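Local coordinates for protein putative dioxygenase (1H-3-hydroxy-4-oxoquinaldine 2,4-dioxygenase) (Mycobacterium abscessus, PDB 6RB3) that opens the ring of the Pseudomonas quinolone signal PQS with molecular oxygen, yielding N-octanoylanthranilate and carbon monoxide, at residues 36-41 against 91-96; 98-103 against 195-200; 119-124 against 246-251; 211-216 against 239-244. The protein carries 2 engineered substitutions. All coordinates share one frame; numbering follows the deposited sequence.

The four contacts span one alpha/beta-hydrolase sheet and its helices. Interaction 1 sits on strand 90-95 and carries the turn beside the bound quinolone. Interaction 3, about 9 Å away centre to centre, joins the neighbouring strand 116-120 to the turn of the engineered Ala246, the probable active-site histidine position; beside the quinolone the two meet, His95 CE1 3.1 Å from Ala246 O and Ser96 N 2.7 Å from Leu120 O, the latter probably a hydrogen bond. Interaction 4 pairs the next two strands, its centre about 7 Å from that of interaction 3, and Asp121 N probably bonds Val213 O at 2.8 Å. Interaction 2 lies beside the sheet: helix 98-113 follows interaction 1, and Pro197 touches the 119-124 loop.

Interaction 1 of 4, residues 36-41 against 91-96; sequences RAYDGM and VPIAHS. Engineered in segment 91-96: Ser96 (natural residue Ala). With JWW (2-heptylquinoline-3,4-diol), chain D.
Tyr38 lies slantwise against Ile93, its ring carbon CE1 4.0 Å from Ile93 CG2 and its hydroxyl reaching the strand backbone between Ile93 O and His95 N. That OH is 3.1 Å from Ile93 O, but its hydrogen bond goes to Leu28 O on strand 24-28, while the nearby N-H of His95 points at a poor angle. The polar end of this buried tyrosine is therefore satisfied by the adjacent strand. Ile93 divides its branches between two partners: with CG2 opposite its own backbone N, that methyl faces Tyr38, whereas CD1 meets Met41 CE tip to tip at 4.2 Å. Helix 253-265 adds Val256 and Ala260 to the same apolar patch. His95 offers Tyr38 OH its CB, 3.6 Å away, and then turns off. Its CG stands opposite the backbone N (chi1 175°), which carries the imidazole to the substrate, where CD2 comes 3.3 Å from C11 of the heptyl chain and C12 lies at the ring edge. Phe247 and His33 also meet this ring. Beyond it the engineered Ser96, between strand 90-95 and helix 98-113, has positive phi (50°) with psi at -126°, the strained turn of the nucleophile elbow of alpha/beta hydrolases.

Interaction 2 of 4, residues 98-103 against 195-200; sequences GGWAAL and GSPMRR
Trp100 lays the six-membered end of its indole against Pro197. CH2 is 3.6 Å from Pro197 N and CZ2 3.8 Å from Pro197 CG, while Pro197 CB sits over one face of the ring system. Farther round the same ring, CZ3 meets Arg200 CB at 4.0 Å. One turn on, Leu103 CD1 touches Arg200 CG at 3.9 Å, the two side chains running antiparallel past one another. Arg200 is bent at chi2 (84°), and this turn brings NE to a water lying at the guanidinium edge. The water accepts from Arg200 NE at 2.7 Å and donates to Trp100 O at 3.0 Å, linking the two helices through a side chain and a backbone carbonyl. Second-shell groups fix the arginine tip: Glu104 and Asp107 form salt bridges with NH2, and Trp194 gives a cation-pi contact. Pro197 is held at the start of its helix by the N-cap Ser196, whose OG accepts from Arg199 N at 3.2 Å and, weakly, from Met198 N. The indole also packs nearly parallel to the substrate-binding His97 and edge-to-face with Tyr191, so Trp100 joins helix 98-113 to helices 177-194 and 197-202, with Ile71 of helix 71-85 also against the indole.

Interaction 3 of 4, residues 119-124 against 246-251; sequences ILDLIM and AFPGIE. Engineered in segment 246-251: Ala246 (natural residue His).
Ala246, an engineered residue where the natural enzyme has histidine, brings its CA to 3.5 Å from Asp121 OD2. Its CB lies farther off, so the backbone rather than the methyl group makes the approach. The carbonyl points to a water that donates to Ala246 O at 2.8 Å and to Asp121 O at 2.6 Å, tying the two loops together through their main chains. The natural histidine here is the probable proton donor/acceptor, and Asp121 is thought to increase its basicity; together they would be the histidine and acid of an alpha/beta-hydrolase triad, the acid following strand 116-120 directly. Asp121 takes up positive phi (43°) just past the strand end, and OD2 accepts a hydrogen bond from the backbone N of Ser215. Phe247, at the N-cap position, puts its ring against His95 and the substrate; its carbonyl accepts from Glu251 N at 2.9 Å, closing the short helix. Pro248 then lays its ring against two consecutive residues, CD 3.9 Å from Asp121 CB and CG 4.0 Å from Leu120 CB. Next comes Gly249, whose backbone N approaches Leu120 CD1 to 4.3 Å. Leu120 has CG opposite its carbonyl carbon (chi1 -54°), which directs the branch toward this first helical turn. Glu251 turns back to Thr245 and the backbone N of Glu244.

Interaction 4 of 4, residues 211-216 against 239-244; sequences RHVFSH and RRLGGE
Arg240 crosses the phenyl ring of Phe214 at its CE2 corner. Its CB is 4.0 Å from Phe214 CE2, CG lies near Phe214 O, and at the bend of chi3 (-80°) NE reaches the salt-bridge partner Asp223. CZ sits in the plane of the phenyl ring, at its edge, and the guanidinium stands perpendicular to that ring, so CE2 points at a guanidinium face rather than stacking on it. At the tip NH2 donates to Pro217 O, while NH1 gives a 2.6 Å bond to a water that in turn donates to Ser215 O and Leu241 O. The two strands themselves pair in parallel: Arg239 N donates to His212 O at 2.8 Å, Phe214 N to Arg239 O at 3.2 Å and Leu241 N to Phe214 O at 2.8 Å, the last almost straight. Past the strand ends Ser215 OG accepts from Gly243 N at 2.9 Å, extending the pairing through a side chain. On the face of Val213 and Arg239, Val213 CG1 presses tightly on Leu241 CD1, at 3.4 Å. There Arg239 NH2 lies over a face of the Arg211 guanidinium, 3.6 Å from NH1. Both arginines form salt bridges with Glu259, and Arg211 another with Asp262, so the acids of helix 253-265 probably offset the two close positive charges and fasten that helix to this last beta-alpha-beta unit.

Interaction 1 of 4, residues 36-41 against 91-96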
loop_
_atom_site.group_PDB
_atom_site.type_symbol
_atom_site.label_atom_id
_atom_site.label_comp_id
_atom_site.label_asym_id
_atom_site.label_seq_id
_atom_site.Cartn_x
_atom_site.Cartn_y
_atom_site.Cartn_z
ATOM N N ARG A 36 8.722 5.243 6.050
ATOM C CA ARG A 36 9.381 4.426 7.070
ATOM C C ARG A 36 8.783 3.015 7.157
ATOM O O ARG A 36 9.449 2.083 7.661
ATOM C CB ARG A 36 9.329 5.124 8.435
ATOM C CG ARG A 36 10.390 6.203 8.557
ATOM C CD ARG A 36 10.305 6.956 9.868
ATOM N NE ARG A 36 9.145 7.844 9.915
ATOM C CZ ARG A 36 8.783 8.530 10.990
ATOM N NH1 ARG A 36 9.488 8.411 12.104
ATOM N NH2 ARG A 36 7.724 9.327 10.950
ATOM N N ALA A 37 7.570 2.853 6.640
ATOM C CA ALA A 37 6.977 1.549 6.480
ATOM C C ALA A 37 7.831 0.626 5.611
ATOM O O ALA A 37 7.623 -0.598 5.642
ATOM C CB ALA A 37 5.573 1.752 5.903
ATOM N N TYR A 38 8.812 1.174 4.873
ATOM C CA TYR A 38 9.681 0.366 4.032
ATOM C C TYR A 38 11.155 0.489 4.387
ATOM O O TYR A 38 12.019 0.015 3.609
ATOM C CB TYR A 38 9.467 0.717 2.578
ATOM C CG TYR A 38 8.096 0.326 2.115
ATOM C CD1 TYR A 38 7.841 -0.942 1.637
ATOM C CD2 TYR A 38 7.016 1.237 2.186
ATOM C CE1 TYR A 38 6.578 -1.294 1.182
ATOM C CE2 TYR A 38 5.765 0.882 1.754
ATOM C CZ TYR A 38 5.555 -0.394 1.233
ATOM O OH TYR A 38 4.297 -0.745 0.815
ATOM N N ASP A 39 11.467 1.023 5.571
ATOM C CA ASP A 39 12.835 0.997 6.067
ATOM C C ASP A 39 13.406 -0.421 6.111
ATOM O O ASP A 39 14.573 -0.651 5.754
ATOM C CB ASP A 39 12.895 1.619 7.467
ATOM C CG ASP A 39 12.922 3.140 7.449
ATOM O OD1 ASP A 39 13.100 3.702 6.352
ATOM O OD2 ASP A 39 12.768 3.770 8.534
ATOM N N GLY A 40 12.622 -1.382 6.598
ATOM C CA GLY A 40 13.122 -2.745 6.693
ATOM C C GLY A 40 13.400 -3.348 5.335
ATOM O O GLY A 40 14.379 -4.059 5.157
ATOM N N MET A 41 12.538 -3.083 4.365
ATOM C CA MET A 41 12.668 -3.673 3.046
ATOM C C MET A 41 13.711 -2.978 2.190
ATOM O O MET A 41 14.254 -3.610 1.291
ATOM C CB MET A 41 11.303 -3.618 2.375
ATOM C CG MET A 41 10.350 -4.691 2.732
ATOM S SD MET A 41 8.771 -4.540 1.838
ATOM C CE MET A 41 9.272 -4.843 0.156
ATOM N N VAL A 91 7.513 -0.849 -10.743
ATOM C CA VAL A 91 6.648 -1.785 -10.022
ATOM C C VAL A 91 6.219 -1.235 -8.672
ATOM O O VAL A 91 6.997 -1.222 -7.724
ATOM C CB VAL A 91 7.347 -3.152 -9.864
ATOM C CG1 VAL A 91 6.520 -4.142 -9.096
ATOM C CG2 VAL A 91 7.728 -3.677 -11.266
ATOM N N PRO A 92 4.961 -0.828 -8.529
ATOM C CA PRO A 92 4.476 -0.453 -7.192
ATOM C C PRO A 92 4.426 -1.628 -6.217
ATOM O O PRO A 92 3.999 -2.724 -6.559
ATOM C CB PRO A 92 3.068 0.105 -7.459
ATOM C CG PRO A 92 2.996 0.385 -8.871
ATOM C CD PRO A 92 3.947 -0.558 -9.571
ATOM N N ILE A 93 4.869 -1.363 -4.985
ATOM C CA ILE A 93 4.715 -2.218 -3.806
ATOM C C ILE A 93 3.879 -1.385 -2.853
ATOM O O ILE A 93 4.392 -0.422 -2.293
ATOM C CB ILE A 93 6.057 -2.557 -3.154
ATOM C CG1 ILE A 93 7.032 -3.043 -4.200
ATOM C CG2 ILE A 93 5.881 -3.598 -2.009
ATOM C CD1 ILE A 93 8.452 -3.211 -3.626
ATOM N N ALA A 94 2.636 -1.760 -2.612
ATOM C CA ALA A 94 1.735 -0.907 -1.853
ATOM C C ALA A 94 1.216 -1.636 -0.619
ATOM O O ALA A 94 0.876 -2.820 -0.679
ATOM C CB ALA A 94 0.568 -0.443 -2.733
ATOM N N HIS A 95 1.167 -0.927 0.512
ATOM C CA HIS A 95 0.703 -1.529 1.751
ATOM C C HIS A 95 -0.789 -1.309 1.956
ATOM O O HIS A 95 -1.273 -0.170 1.847
ATOM C CB HIS A 95 1.433 -0.966 2.957
ATOM C CG HIS A 95 0.907 -1.456 4.269
ATOM N ND1 HIS A 95 1.106 -2.746 4.715
ATOM C CD2 HIS A 95 0.247 -0.816 5.264
ATOM C CE1 HIS A 95 0.602 -2.881 5.929
ATOM N NE2 HIS A 95 0.057 -1.733 6.278
ATOM N N SER A 96 -1.497 -2.407 2.245
ATOM C CA SER A 96 -2.891 -2.321 2.630
ATOM C C SER A 96 -3.658 -1.461 1.626
ATOM O O SER A 96 -3.628 -1.736 0.419
ATOM C CB SER A 96 -2.987 -1.785 4.074
ATOM O OG SER A 96 -4.323 -1.829 4.522
HETATM C C10 JWW D . -4.847 -0.500 6.983
HETATM C C13 JWW D . -1.940 1.990 8.532
HETATM C C15 JWW D . -0.436 3.328 10.008
HETATM C C17 JWW D . -0.715 3.350 12.439
HETATM C C01 JWW D . -8.034 1.335 7.922
HETATM C C02 JWW D . -8.413 2.648 8.200
HETATM C C03 JWW D . -7.486 3.675 8.168
HETATM C C04 JWW D . -6.179 3.374 7.865
HETATM C C05 JWW D . -5.839 2.084 7.589
HETATM C C06 JWW D . -6.719 1.045 7.608
HETATM C C07 JWW D . -6.249 -0.300 7.308
HETATM C C09 JWW D . -3.986 0.585 7.011
HETATM C C11 JWW D . -2.493 0.458 6.668
HETATM C C12 JWW D . -1.750 1.747 7.045
HETATM C C14 JWW D . -0.577 2.007 9.235
HETATM C C16 JWW D . 0.274 3.030 11.324
HETATM N N08 JWW D . -4.508 1.859 7.306
HETATM O O18 JWW D . -4.362 -1.780 6.710
HETATM O O19 JWW D . -7.113 -1.430 7.316
#

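Interaction 2 of 4, residues 98-103 against 195-200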
loop_
_atom_site.group_PDB
_atom_site.type_symbol
_atom_site.label_atom_id
_atom_site.label_comp_id
_atom_site.label_asym_id
_atom_site.label_seq_id
_atom_site.Cartn_x
_atom_site.Cartn_y
_atom_site.Cartn_z
ATOM N N GLY A 98 -3.165 1.425 0.418
ATOM C CA GLY A 98 -2.376 2.002 -0.645
ATOM C C GLY A 98 -2.533 1.245 -1.928
ATOM O O GLY A 98 -2.279 1.777 -2.999
ATOM N N GLY A 99 -2.961 -0.005 -1.840
ATOM C CA GLY A 99 -3.113 -0.833 -3.021
ATOM C C GLY A 99 -4.223 -0.369 -3.943
ATOM O O GLY A 99 -4.146 -0.589 -5.157
ATOM N N TRP A 100 -5.245 0.299 -3.404
ATOM C CA TRP A 100 -6.253 0.877 -4.288
ATOM C C TRP A 100 -5.609 1.888 -5.233
ATOM O O TRP A 100 -5.903 1.916 -6.439
ATOM C CB TRP A 100 -7.332 1.581 -3.487
ATOM C CG TRP A 100 -8.223 0.735 -2.617
ATOM C CD1 TRP A 100 -8.114 0.551 -1.266
ATOM C CD2 TRP A 100 -9.336 -0.049 -3.045
ATOM N NE1 TRP A 100 -9.121 -0.297 -0.829
ATOM C CE2 TRP A 100 -9.870 -0.683 -1.906
ATOM C CE3 TRP A 100 -9.938 -0.279 -4.286
ATOM C CZ2 TRP A 100 -10.965 -1.532 -1.975
ATOM C CZ3 TRP A 100 -11.011 -1.124 -4.347
ATOM C CH2 TRP A 100 -11.529 -1.720 -3.200
ATOM N N ALA A 101 -4.719 2.732 -4.681
ATOM C CA ALA A 101 -4.030 3.744 -5.476
ATOM C C ALA A 101 -3.058 3.096 -6.444
ATOM O O ALA A 101 -2.969 3.519 -7.592
ATOM C CB ALA A 101 -3.329 4.742 -4.545
ATOM N N ALA A 102 -2.357 2.042 -6.019
ATOM C CA ALA A 102 -1.446 1.340 -6.923
ATOM C C ALA A 102 -2.174 0.720 -8.111
ATOM O O ALA A 102 -1.655 0.714 -9.232
ATOM C CB ALA A 102 -0.694 0.256 -6.159
ATOM N N LEU A 103 -3.376 0.172 -7.890
ATOM C CA LEU A 103 -4.145 -0.382 -9.009
ATOM C C LEU A 103 -4.662 0.724 -9.931
ATOM O O LEU A 103 -4.749 0.547 -11.164
ATOM C CB LEU A 103 -5.323 -1.245 -8.506
ATOM C CG LEU A 103 -4.931 -2.458 -7.682
ATOM C CD1 LEU A 103 -6.137 -3.068 -6.934
ATOM C CD2 LEU A 103 -4.262 -3.566 -8.488
ATOM N N GLY A 195 -16.883 -3.050 -4.528
ATOM C CA GLY A 195 -17.144 -4.303 -3.841
ATOM C C GLY A 195 -15.943 -4.902 -3.164
ATOM O O GLY A 195 -15.981 -5.188 -1.961
ATOM N N SER A 196 -14.839 -5.044 -3.889
ATOM C CA SER A 196 -13.633 -5.592 -3.291
ATOM C C SER A 196 -12.453 -5.290 -4.193
ATOM O O SER A 196 -12.623 -5.137 -5.415
ATOM C CB SER A 196 -13.754 -7.104 -3.104
ATOM O OG SER A 196 -13.418 -7.747 -4.304
ATOM N N PRO A 197 -11.236 -5.272 -3.638
ATOM C CA PRO A 197 -10.061 -5.118 -4.498
ATOM C C PRO A 197 -10.012 -6.141 -5.602
ATOM O O PRO A 197 -9.452 -5.854 -6.662
ATOM C CB PRO A 197 -8.871 -5.285 -3.541
ATOM C CG PRO A 197 -9.444 -5.027 -2.154
ATOM C CD PRO A 197 -10.892 -5.353 -2.210
ATOM N N MET A 198 -10.552 -7.346 -5.374
ATOM C CA MET A 198 -10.478 -8.396 -6.390
ATOM C C MET A 198 -11.343 -8.048 -7.591
ATOM O O MET A 198 -10.933 -8.269 -8.732
ATOM C CB MET A 198 -10.886 -9.745 -5.799
ATOM C CG MET A 198 -9.658 -10.585 -5.350
ATOM S SD MET A 198 -10.002 -12.057 -4.329
ATOM C CE MET A 198 -8.308 -12.634 -4.111
ATOM N N ARG A 199 -12.531 -7.470 -7.346
ATOM C CA ARG A 199 -13.363 -6.968 -8.437
ATOM C C ARG A 199 -12.666 -5.818 -9.151
ATOM O O ARG A 199 -12.734 -5.707 -10.387
ATOM C CB ARG A 199 -14.744 -6.539 -7.912
ATOM C CG ARG A 199 -15.615 -7.733 -7.485
ATOM C CD ARG A 199 -17.041 -7.328 -7.111
ATOM N NE ARG A 199 -17.947 -7.201 -8.268
ATOM C CZ ARG A 199 -18.165 -6.075 -8.956
ATOM N NH1 ARG A 199 -17.533 -4.949 -8.637
ATOM N NH2 ARG A 199 -19.019 -6.074 -9.971
ATOM N N ARG A 200 -11.957 -4.972 -8.391
ATOM C CA ARG A 200 -11.235 -3.859 -8.994
ATOM C C ARG A 200 -10.180 -4.357 -9.947
ATOM O O ARG A 200 -10.051 -3.826 -11.056
ATOM C CB ARG A 200 -10.593 -2.997 -7.909
ATOM C CG ARG A 200 -9.598 -1.945 -8.394
ATOM C CD ARG A 200 -10.320 -0.738 -8.808
ATOM N NE ARG A 200 -9.553 0.232 -9.574
ATOM C CZ ARG A 200 -9.315 0.140 -10.880
ATOM N NH1 ARG A 200 -9.729 -0.906 -11.557
ATOM N NH2 ARG A 200 -8.657 1.097 -11.511
HETATM O O HOH W 1 -8.739 1.648 -7.440
#

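Interaction 3 of 4, residues 119-124 against 246-251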
loop_
_atom_site.group_PDB
_atom_site.type_symbol
_atom_site.label_atom_id
_atom_site.label_comp_id
_atom_site.label_asym_id
_atom_site.label_seq_id
_atom_site.Cartn_x
_atom_site.Cartn_y
_atom_site.Cartn_z
ATOM N N ILE A 119 0.854 -5.994 -3.708
ATOM C CA ILE A 119 0.033 -5.491 -2.616
ATOM C C ILE A 119 0.354 -6.311 -1.384
ATOM O O ILE A 119 0.642 -7.512 -1.483
ATOM C CB ILE A 119 -1.467 -5.545 -2.968
ATOM C CG1 ILE A 119 -1.674 -4.689 -4.219
ATOM C CG2 ILE A 119 -2.316 -5.082 -1.857
ATOM C CD1 ILE A 119 -3.050 -4.704 -4.690
ATOM N N LEU A 120 0.371 -5.637 -0.241
ATOM C CA LEU A 120 0.747 -6.224 1.041
ATOM C C LEU A 120 -0.443 -6.159 1.974
ATOM O O LEU A 120 -0.838 -5.070 2.378
ATOM C CB LEU A 120 1.918 -5.472 1.683
ATOM C CG LEU A 120 3.165 -5.301 0.826
ATOM C CD1 LEU A 120 4.241 -4.577 1.618
ATOM C CD2 LEU A 120 3.736 -6.590 0.341
ATOM N N ASP A 121 -1.005 -7.321 2.305
ATOM C CA ASP A 121 -2.103 -7.448 3.274
ATOM C C ASP A 121 -3.187 -6.371 3.108
ATOM O O ASP A 121 -3.330 -5.468 3.935
ATOM C CB ASP A 121 -1.577 -7.422 4.719
ATOM C CG ASP A 121 -2.207 -8.527 5.601
ATOM O OD1 ASP A 121 -3.448 -8.617 5.538
ATOM O OD2 ASP A 121 -1.476 -9.316 6.281
ATOM N N LEU A 122 -3.947 -6.466 2.022
ATOM C CA LEU A 122 -5.144 -5.689 1.773
ATOM C C LEU A 122 -6.345 -6.632 1.750
ATOM O O LEU A 122 -6.348 -7.638 1.022
ATOM C CB LEU A 122 -5.009 -4.986 0.425
ATOM C CG LEU A 122 -6.254 -4.339 -0.172
ATOM C CD1 LEU A 122 -6.759 -3.255 0.725
ATOM C CD2 LEU A 122 -5.948 -3.833 -1.602
ATOM N N ILE A 123 -7.389 -6.284 2.495
ATOM C CA ILE A 123 -8.568 -7.145 2.572
ATOM C C ILE A 123 -9.130 -7.377 1.173
ATOM O O ILE A 123 -9.702 -6.471 0.556
ATOM C CB ILE A 123 -9.627 -6.553 3.509
ATOM C CG1 ILE A 123 -9.121 -6.477 4.958
ATOM C CG2 ILE A 123 -10.886 -7.401 3.496
ATOM C CD1 ILE A 123 -8.339 -7.711 5.377
ATOM N N MET A 124 -8.994 -8.599 0.669
ATOM C CA MET A 124 -9.464 -8.942 -0.673
ATOM C C MET A 124 -10.953 -9.296 -0.756
ATOM O O MET A 124 -11.490 -9.359 -1.874
ATOM C CB MET A 124 -8.664 -10.130 -1.200
ATOM C CG MET A 124 -7.239 -9.800 -1.458
ATOM S SD MET A 124 -7.109 -8.624 -2.825
ATOM C CE MET A 124 -5.457 -8.021 -2.537
ATOM N N ALA A 246 -0.366 -7.717 10.319
ATOM C CA ALA A 246 -0.848 -7.199 9.056
ATOM C C ALA A 246 0.150 -6.222 8.415
ATOM O O ALA A 246 -0.273 -5.377 7.613
ATOM C CB ALA A 246 -2.197 -6.527 9.296
ATOM N N PHE A 247 1.448 -6.322 8.768
ATOM C CA PHE A 247 2.529 -5.494 8.220
ATOM C C PHE A 247 3.633 -6.428 7.709
ATOM O O PHE A 247 4.761 -6.434 8.219
ATOM C CB PHE A 247 3.119 -4.548 9.287
ATOM C CG PHE A 247 2.180 -3.450 9.798
ATOM C CD1 PHE A 247 2.044 -2.280 9.132
ATOM C CD2 PHE A 247 1.487 -3.607 10.960
ATOM C CE1 PHE A 247 1.219 -1.277 9.614
ATOM C CE2 PHE A 247 0.661 -2.623 11.456
ATOM C CZ PHE A 247 0.517 -1.462 10.795
ATOM N N PRO A 248 3.343 -7.272 6.745
ATOM C CA PRO A 248 4.395 -8.199 6.300
ATOM C C PRO A 248 5.697 -7.504 5.892
ATOM O O PRO A 248 6.789 -8.055 6.109
ATOM C CB PRO A 248 3.747 -8.926 5.108
ATOM C CG PRO A 248 2.637 -8.048 4.673
ATOM C CD PRO A 248 2.159 -7.268 5.866
ATOM N N GLY A 249 5.627 -6.319 5.260
ATOM C CA GLY A 249 6.855 -5.641 4.841
ATOM C C GLY A 249 7.767 -5.267 5.994
ATOM O O GLY A 249 8.983 -5.193 5.836
ATOM N N ILE A 250 7.189 -4.961 7.142
ATOM C CA ILE A 250 7.961 -4.581 8.309
ATOM C C ILE A 250 8.361 -5.819 9.097
ATOM O O ILE A 250 9.489 -5.919 9.564
ATOM C CB ILE A 250 7.154 -3.579 9.172
ATOM C CG1 ILE A 250 6.620 -2.394 8.311
ATOM C CG2 ILE A 250 7.985 -3.063 10.330
ATOM C CD1 ILE A 250 5.791 -1.286 9.053
ATOM N N GLU A 251 7.436 -6.777 9.238
ATOM C CA GLU A 251 7.697 -7.987 10.022
ATOM C C GLU A 251 8.636 -8.940 9.291
ATOM O O GLU A 251 9.489 -9.568 9.906
ATOM C CB GLU A 251 6.357 -8.676 10.344
ATOM C CG GLU A 251 6.471 -9.985 11.124
ATOM C CD GLU A 251 5.123 -10.532 11.566
ATOM O OE1 GLU A 251 4.086 -10.141 10.984
ATOM O OE2 GLU A 251 5.091 -11.373 12.505
HETATM O O HOH W 2 -2.635 -4.580 6.319
#

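Interaction 4 of 4, residues 211-216 against 239-244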
loop_
_atom_site.group_PDB
_atom_site.type_symbol
_atom_site.label_atom_id
_atom_site.label_comp_id
_atom_site.label_asym_id
_atom_site.label_seq_id
_atom_site.Cartn_x
_atom_site.Cartn_y
_atom_site.Cartn_z
ATOM N N ARG A 211 0.415 -9.478 -7.567
ATOM C CA ARG A 211 0.684 -10.435 -6.502
ATOM C C ARG A 211 0.243 -9.893 -5.155
ATOM O O ARG A 211 0.621 -8.776 -4.787
ATOM C CB ARG A 211 2.180 -10.778 -6.399
ATOM C CG ARG A 211 2.553 -11.701 -5.240
ATOM C CD ARG A 211 3.938 -12.302 -5.428
ATOM N NE ARG A 211 3.975 -12.951 -6.748
ATOM C CZ ARG A 211 5.040 -13.550 -7.276
ATOM N NH1 ARG A 211 6.214 -13.556 -6.639
ATOM N NH2 ARG A 211 4.936 -14.068 -8.492
ATOM N N HIS A 212 -0.549 -10.690 -4.420
ATOM C CA HIS A 212 -0.915 -10.365 -3.042
ATOM C C HIS A 212 -0.107 -11.165 -2.031
ATOM O O HIS A 212 -0.104 -12.388 -2.072
ATOM C CB HIS A 212 -2.378 -10.651 -2.755
ATOM C CG HIS A 212 -2.881 -10.066 -1.460
ATOM N ND1 HIS A 212 -4.081 -10.442 -0.894
ATOM C CD2 HIS A 212 -2.352 -9.141 -0.624
ATOM C CE1 HIS A 212 -4.289 -9.743 0.213
ATOM N NE2 HIS A 212 -3.253 -8.948 0.399
ATOM N N VAL A 213 0.539 -10.468 -1.106
ATOM C CA VAL A 213 1.333 -11.094 -0.052
ATOM C C VAL A 213 0.769 -10.652 1.293
ATOM O O VAL A 213 0.656 -9.458 1.564
ATOM C CB VAL A 213 2.821 -10.743 -0.168
ATOM C CG1 VAL A 213 3.551 -11.221 1.044
ATOM C CG2 VAL A 213 3.407 -11.421 -1.380
ATOM N N PHE A 214 0.427 -11.609 2.138
ATOM C CA PHE A 214 -0.231 -11.298 3.394
ATOM C C PHE A 214 0.045 -12.354 4.448
ATOM O O PHE A 214 0.332 -13.517 4.135
ATOM C CB PHE A 214 -1.736 -11.218 3.152
ATOM C CG PHE A 214 -2.298 -12.457 2.469
ATOM C CD1 PHE A 214 -2.360 -12.553 1.084
ATOM C CD2 PHE A 214 -2.778 -13.502 3.212
ATOM C CE1 PHE A 214 -2.920 -13.669 0.461
ATOM C CE2 PHE A 214 -3.312 -14.643 2.593
ATOM C CZ PHE A 214 -3.378 -14.722 1.220
ATOM N N SER A 215 -0.026 -11.934 5.703
ATOM C CA SER A 215 -0.092 -12.873 6.803
ATOM C C SER A 215 -1.472 -12.974 7.454
ATOM O O SER A 215 -1.733 -13.959 8.151
ATOM C CB SER A 215 0.922 -12.498 7.887
ATOM O OG SER A 215 2.228 -12.762 7.466
ATOM N N HIS A 216 -2.351 -12.007 7.248
ATOM C CA HIS A 216 -3.146 -11.841 8.426
ATOM C C HIS A 216 -4.391 -12.701 8.458
ATOM O O HIS A 216 -4.442 -13.647 9.254
ATOM C CB HIS A 216 -3.664 -10.455 8.672
ATOM C CG HIS A 216 -3.504 -10.055 10.095
ATOM N ND1 HIS A 216 -2.521 -10.620 10.877
ATOM C CD2 HIS A 216 -4.195 -9.205 10.895
ATOM C CE1 HIS A 216 -2.570 -10.082 12.084
ATOM N NE2 HIS A 216 -3.566 -9.211 12.115
ATOM N N ARG A 239 0.938 -15.005 -2.021
ATOM C CA ARG A 239 1.675 -15.818 -1.070
ATOM C C ARG A 239 1.235 -15.484 0.343
ATOM O O ARG A 239 1.325 -14.329 0.776
ATOM C CB ARG A 239 3.206 -15.632 -1.184
ATOM C CG ARG A 239 4.017 -16.852 -0.567
ATOM C CD ARG A 239 4.408 -17.854 -1.704
ATOM N NE ARG A 239 4.959 -17.117 -2.840
ATOM C CZ ARG A 239 4.760 -17.415 -4.123
ATOM N NH1 ARG A 239 4.049 -18.484 -4.463
ATOM N NH2 ARG A 239 5.288 -16.632 -5.065
ATOM N N ARG A 240 0.786 -16.484 1.061
ATOM C CA ARG A 240 0.595 -16.334 2.485
ATOM C C ARG A 240 1.959 -16.469 3.173
ATOM O O ARG A 240 2.720 -17.399 2.915
ATOM C CB ARG A 240 -0.428 -17.354 3.013
ATOM C CG ARG A 240 -0.636 -17.238 4.508
ATOM C CD ARG A 240 -1.662 -18.257 5.029
ATOM N NE ARG A 240 -3.024 -17.820 4.798
ATOM C CZ ARG A 240 -3.660 -16.959 5.569
ATOM N NH1 ARG A 240 -3.065 -16.443 6.626
ATOM N NH2 ARG A 240 -4.905 -16.617 5.290
ATOM N N LEU A 241 2.282 -15.515 4.024
ATOM C CA LEU A 241 3.471 -15.610 4.850
ATOM C C LEU A 241 3.067 -16.033 6.263
ATOM O O LEU A 241 1.898 -16.036 6.649
ATOM C CB LEU A 241 4.236 -14.283 4.844
ATOM C CG LEU A 241 4.674 -13.808 3.465
ATOM C CD1 LEU A 241 5.499 -12.512 3.563
ATOM C CD2 LEU A 241 5.466 -14.856 2.743
ATOM N N GLY A 242 4.049 -16.436 7.035
ATOM C CA GLY A 242 3.790 -16.919 8.371
ATOM C C GLY A 242 3.891 -15.893 9.499
ATOM O O GLY A 242 4.271 -16.241 10.623
ATOM N N GLY A 243 3.563 -14.664 9.248
ATOM C CA GLY A 243 3.771 -13.634 10.237
ATOM C C GLY A 243 2.618 -13.552 11.192
ATOM O O GLY A 243 1.538 -14.108 10.968
ATOM N N GLU A 244 2.824 -12.810 12.269
ATOM C CA GLU A 244 1.717 -12.528 13.182
ATOM C C GLU A 244 0.899 -11.295 12.815
ATOM O O GLU A 244 -0.246 -11.170 13.274
ATOM C CB GLU A 244 2.270 -12.339 14.596
ATOM C CG GLU A 244 2.911 -13.590 15.131
ATOM C CD GLU A 244 3.666 -13.404 16.409
ATOM O OE1 GLU A 244 4.170 -12.304 16.684
ATOM O OE2 GLU A 244 3.748 -14.387 17.167
HETATM O O HOH W 3 -0.749 -16.321 7.869
#